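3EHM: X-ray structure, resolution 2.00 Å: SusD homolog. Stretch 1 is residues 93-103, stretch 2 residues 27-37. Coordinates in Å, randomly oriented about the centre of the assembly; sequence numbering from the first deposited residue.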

# COMPACT_ATOMS: atom_id res chain seq x y z
N GLN A 93 1.64 10.58 -12.75
CA GLN A 93 2.64 9.89 -13.55
C GLN A 93 3.10 8.61 -12.85
O GLN A 93 3.15 7.54 -13.46
CB GLN A 93 3.86 10.79 -13.79
CG GLN A 93 3.57 12.11 -14.48
CD GLN A 93 4.82 12.96 -14.66
OE1 GLN A 93 5.70 12.99 -13.80
NE2 GLN A 93 4.89 13.68 -15.77
N ASN A 94 3.43 8.73 -11.57
CA ASN A 94 3.92 7.60 -10.79
C ASN A 94 2.89 6.51 -10.49
O ASN A 94 3.26 5.35 -10.28
CB ASN A 94 4.55 8.09 -9.49
CG ASN A 94 5.77 8.98 -9.73
OD1 ASN A 94 6.56 8.72 -10.64
ND2 ASN A 94 5.93 10.00 -8.91
N PHE A 95 1.61 6.87 -10.48
CA PHE A 95 0.57 5.89 -10.20
C PHE A 95 -0.16 5.39 -11.45
O PHE A 95 -0.67 4.28 -11.46
CB PHE A 95 -0.48 6.48 -9.24
CG PHE A 95 -0.08 6.46 -7.79
CD1 PHE A 95 0.05 7.65 -7.07
CD2 PHE A 95 0.15 5.25 -7.14
CE1 PHE A 95 0.39 7.63 -5.72
CE2 PHE A 95 0.50 5.23 -5.78
CZ PHE A 95 0.62 6.42 -5.07
N TYR A 96 -0.20 6.20 -12.51
CA TYR A 96 -0.93 5.80 -13.71
C TYR A 96 -0.26 5.91 -15.08
O TYR A 96 -0.13 4.91 -15.78
CB TYR A 96 -2.27 6.55 -13.77
CG TYR A 96 -3.12 6.24 -14.99
CD1 TYR A 96 -4.00 5.15 -15.00
CD2 TYR A 96 -3.04 7.02 -16.15
CE1 TYR A 96 -4.78 4.85 -16.13
CE2 TYR A 96 -3.80 6.73 -17.28
CZ TYR A 96 -4.67 5.65 -17.26
OH TYR A 96 -5.43 5.36 -18.38
N SER A 97 0.16 7.11 -15.45
CA SER A 97 0.73 7.33 -16.78
C SER A 97 2.08 6.71 -17.14
O SER A 97 2.28 6.33 -18.29
CB SER A 97 0.74 8.83 -17.11
OG SER A 97 1.65 9.55 -16.29
N GLN A 98 3.01 6.61 -16.19
CA GLN A 98 4.31 6.03 -16.52
C GLN A 98 4.17 4.59 -17.00
O GLN A 98 4.77 4.20 -18.01
CB GLN A 98 5.28 6.08 -15.33
CG GLN A 98 5.83 7.48 -15.01
CD GLN A 98 6.76 8.05 -16.09
OE1 GLN A 98 7.18 9.21 -16.01
NE2 GLN A 98 7.09 7.24 -17.09
N ILE A 99 3.36 3.79 -16.31
CA ILE A 99 3.17 2.40 -16.70
C ILE A 99 2.24 2.28 -17.92
O ILE A 99 2.28 1.29 -18.65
CB ILE A 99 2.64 1.56 -15.51
CG1 ILE A 99 2.84 0.07 -15.81
CG2 ILE A 99 1.18 1.87 -15.25
CD1 ILE A 99 2.55 -0.83 -14.63
N PHE A 100 1.41 3.29 -18.15
CA PHE A 100 0.49 3.28 -19.29
C PHE A 100 1.27 3.19 -20.60
O PHE A 100 0.88 2.45 -21.51
CB PHE A 100 -0.35 4.56 -19.34
CG PHE A 100 -1.25 4.65 -20.55
CD1 PHE A 100 -2.48 4.01 -20.56
CD2 PHE A 100 -0.84 5.34 -21.69
CE1 PHE A 100 -3.31 4.06 -21.69
CE2 PHE A 100 -1.66 5.40 -22.83
CZ PHE A 100 -2.90 4.75 -22.82
N LEU A 101 2.36 3.94 -20.69
CA LEU A 101 3.19 3.98 -21.89
C LEU A 101 3.60 2.60 -22.41
O LEU A 101 3.19 2.20 -23.49
CB LEU A 101 4.44 4.83 -21.64
CG LEU A 101 4.34 6.34 -21.87
CD1 LEU A 101 4.06 6.60 -23.35
CD2 LEU A 101 3.25 6.94 -21.01
N PRO A 102 4.43 1.87 -21.65
CA PRO A 102 4.85 0.55 -22.13
C PRO A 102 3.69 -0.44 -22.27
O PRO A 102 3.70 -1.30 -23.16
CB PRO A 102 5.88 0.12 -21.09
CG PRO A 102 5.41 0.78 -19.84
CD PRO A 102 5.02 2.15 -20.32
N TRP A 103 2.69 -0.34 -21.40
CA TRP A 103 1.56 -1.26 -21.50
C TRP A 103 0.84 -1.06 -22.83
O TRP A 103 0.48 -2.03 -23.50
CB TRP A 103 0.53 -1.05 -20.38
CG TRP A 103 -0.70 -1.89 -20.62
CD1 TRP A 103 -0.85 -3.22 -20.35
CD2 TRP A 103 -1.89 -1.48 -21.31
NE1 TRP A 103 -2.06 -3.67 -20.83
CE2 TRP A 103 -2.72 -2.62 -21.42
CE3 TRP A 103 -2.34 -0.26 -21.84
CZ2 TRP A 103 -3.97 -2.58 -22.05
CZ3 TRP A 103 -3.58 -0.22 -22.46
CH2 TRP A 103 -4.38 -1.38 -22.56
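Stretch 2 (27-37) ARFMNMQQRVI

Stretch 2 packs against stretch 1 as one helix against another, nearly antiparallel, through a compact apolar seam that gives way at one end to contacts bridged by water. Stretch 2 is helical for most of its length, and Ile-37 is already outside the helix. Its axis runs at 164° to that of helix 93-103, and the two axes approach to 8.7 Å. Because the directions oppose, rising numbers in one helix meet falling numbers in the other: Pro-102 lies beside Arg-28, with their CA atoms 5.1 Å apart, and Ile-99 beside Met-32, with CA atoms 5.4 Å apart. About 520 Å² is buried, both sides summed.

Stretch 1 is not a regular helix. It has a wider pi-type turn at 93-97, where Gln-98 N bonds to Gln-93 O at 2.9 Å, and it is kinked where the nitrogens of Ile-99 and Pro-102 lack a bond to the preceding turn. Proline has no amide hydrogen to give, so at Pro-102 the missing bond is inherent in the residue. The CA-to-CB bond of Pro-102 points toward stretch 2, and its compact ring packs closely: Pro-102 CB lies 3.5 Å from Arg-28 O, and Pro-102 CG 3.6 Å from Met-32 CG.

Met-32, a selenomethionine, is the hub of the seam. Its CB points sideways, but the long, flexible side chain brings its end nearer to stretch 1. Met-32 CE lies 4.0 Å from Ile-99 CD1 and 3.9 Å from Trp-103 CB, while Met-32 SE sits at the edge of the Trp-103 five-membered ring, 5.3 Å from its centroid. Ile-99, with both chi angles t, extends Ile-99 CD1 to 3.5 Å from Met-32 O and 4.1 Å from Val-36 CG2. Branched aliphatic side chains suit this buried place, filling space without needing polar partners.

Arg-35 borders the seam. Its aliphatic base packs on Ile-99, Arg-35 CB to Ile-99 CB at 3.9 Å, while its guanidinium reaches the more exposed margin, where Gln-98 NE2 lies over one face, 3.5 Å from Arg-35 NH2.

No direct hydrogen bond is assigned between the stretches; near Asn-94, water does the joining. Asn-94 O and Arg-35 O, 4.1 Å apart, are both acceptors and cannot bond to each other, but water 2 bridges the two, 2.8 Å from Asn-94 O and 2.6 Å from Arg-35 O. Water 4 links Asn-94 O, at 3.0 Å, with Val-36 O, at 2.7 Å. Water 3 accepts from Arg-35 NH1 at 2.6 Å and lies 3.3 Å from Asn-94 OD1.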

# COMPACT_ATOMS: atom_id res chain seq x y z
N ALA A 27 11.81 -5.45 -23.08
CA ALA A 27 12.13 -4.16 -22.48
C ALA A 27 10.89 -3.47 -21.92
O ALA A 27 10.91 -2.92 -20.83
CB ALA A 27 12.81 -3.27 -23.51
N ARG A 28 9.81 -3.51 -22.69
CA ARG A 28 8.55 -2.90 -22.28
C ARG A 28 8.00 -3.54 -21.01
O ARG A 28 7.55 -2.84 -20.10
CB ARG A 28 7.53 -3.02 -23.41
CG ARG A 28 7.82 -2.10 -24.58
CD ARG A 28 7.15 -2.60 -25.84
NE ARG A 28 7.22 -1.61 -26.91
CZ ARG A 28 7.65 -1.87 -28.14
NH1 ARG A 28 8.05 -3.09 -28.46
NH2 ARG A 28 7.67 -0.91 -29.05
N PHE A 29 8.04 -4.87 -20.96
CA PHE A 29 7.54 -5.59 -19.79
C PHE A 29 8.37 -5.32 -18.54
O PHE A 29 7.83 -5.19 -17.44
CB PHE A 29 7.49 -7.09 -20.09
CG PHE A 29 6.91 -7.91 -18.97
CD1 PHE A 29 5.70 -7.55 -18.38
CD2 PHE A 29 7.56 -9.06 -18.52
CE1 PHE A 29 5.15 -8.31 -17.35
CE2 PHE A 29 7.02 -9.83 -17.49
CZ PHE A 29 5.81 -9.45 -16.91
N MSE A 30 9.69 -5.22 -18.70
CA MSE A 30 10.53 -4.95 -17.54
C MSE A 30 10.32 -3.53 -17.04
O MSE A 30 10.39 -3.27 -15.84
CB MSE A 30 12.00 -5.21 -17.86
CG MSE A 30 12.31 -6.69 -18.06
SE MSE A 30 14.19 -7.12 -17.87
CE MSE A 30 14.82 -6.23 -19.47
N ASN A 31 10.04 -2.61 -17.96
CA ASN A 31 9.78 -1.22 -17.59
C ASN A 31 8.51 -1.21 -16.75
O ASN A 31 8.45 -0.56 -15.70
CB ASN A 31 9.59 -0.36 -18.84
CG ASN A 31 9.32 1.11 -18.52
OD1 ASN A 31 9.05 1.92 -19.41
ND2 ASN A 31 9.39 1.46 -17.24
N MSE A 32 7.50 -1.95 -17.21
CA MSE A 32 6.23 -2.04 -16.49
C MSE A 32 6.41 -2.51 -15.05
O MSE A 32 5.88 -1.91 -14.12
CB MSE A 32 5.26 -3.00 -17.19
CG MSE A 32 4.60 -2.45 -18.44
SE MSE A 32 3.20 -3.66 -19.05
CE MSE A 32 1.92 -3.36 -17.63
N GLN A 33 7.16 -3.59 -14.89
CA GLN A 33 7.40 -4.16 -13.57
C GLN A 33 8.07 -3.19 -12.61
O GLN A 33 7.76 -3.17 -11.41
CB GLN A 33 8.23 -5.43 -13.70
CG GLN A 33 7.54 -6.51 -14.51
CD GLN A 33 8.43 -7.69 -14.79
OE1 GLN A 33 8.64 -8.55 -13.93
NE2 GLN A 33 8.99 -7.74 -16.00
N GLN A 34 9.00 -2.39 -13.12
CA GLN A 34 9.70 -1.43 -12.28
C GLN A 34 8.83 -0.23 -11.94
O GLN A 34 9.18 0.57 -11.08
CB GLN A 34 10.97 -0.95 -12.97
CG GLN A 34 11.94 -2.06 -13.28
CD GLN A 34 13.08 -1.58 -14.15
OE1 GLN A 34 13.93 -0.80 -13.71
NE2 GLN A 34 13.10 -2.02 -15.40
N ARG A 35 7.69 -0.10 -12.63
CA ARG A 35 6.78 1.02 -12.42
C ARG A 35 5.64 0.79 -11.43
O ARG A 35 5.11 1.75 -10.86
CB ARG A 35 6.17 1.46 -13.75
CG ARG A 35 7.17 2.00 -14.76
CD ARG A 35 7.79 3.29 -14.28
NE ARG A 35 8.68 3.84 -15.29
CZ ARG A 35 9.22 5.05 -15.23
NH1 ARG A 35 8.97 5.84 -14.19
NH2 ARG A 35 10.03 5.47 -16.20
N VAL A 36 5.24 -0.47 -11.23
CA VAL A 36 4.15 -0.77 -10.31
C VAL A 36 4.38 -0.02 -9.00
O VAL A 36 3.49 0.69 -8.51
CB VAL A 36 4.07 -2.29 -10.05
CG1 VAL A 36 2.96 -2.59 -9.05
CG2 VAL A 36 3.81 -3.01 -11.37
N ILE A 37 5.57 -0.19 -8.44
CA ILE A 37 6.01 0.50 -7.24
C ILE A 37 7.40 0.94 -7.70
O ILE A 37 8.27 0.10 -7.91
CB ILE A 37 6.12 -0.43 -6.03
CG1 ILE A 37 4.74 -1.02 -5.69
CG2 ILE A 37 6.65 0.34 -4.83
CD1 ILE A 37 4.74 -1.89 -4.44
O HOH W 1 2.44 2.67 -11.70
O HOH W 2 5.75 4.30 -11.10
O HOH W 3 7.84 5.96 -11.84
O HOH W 4 3.28 3.34 -8.09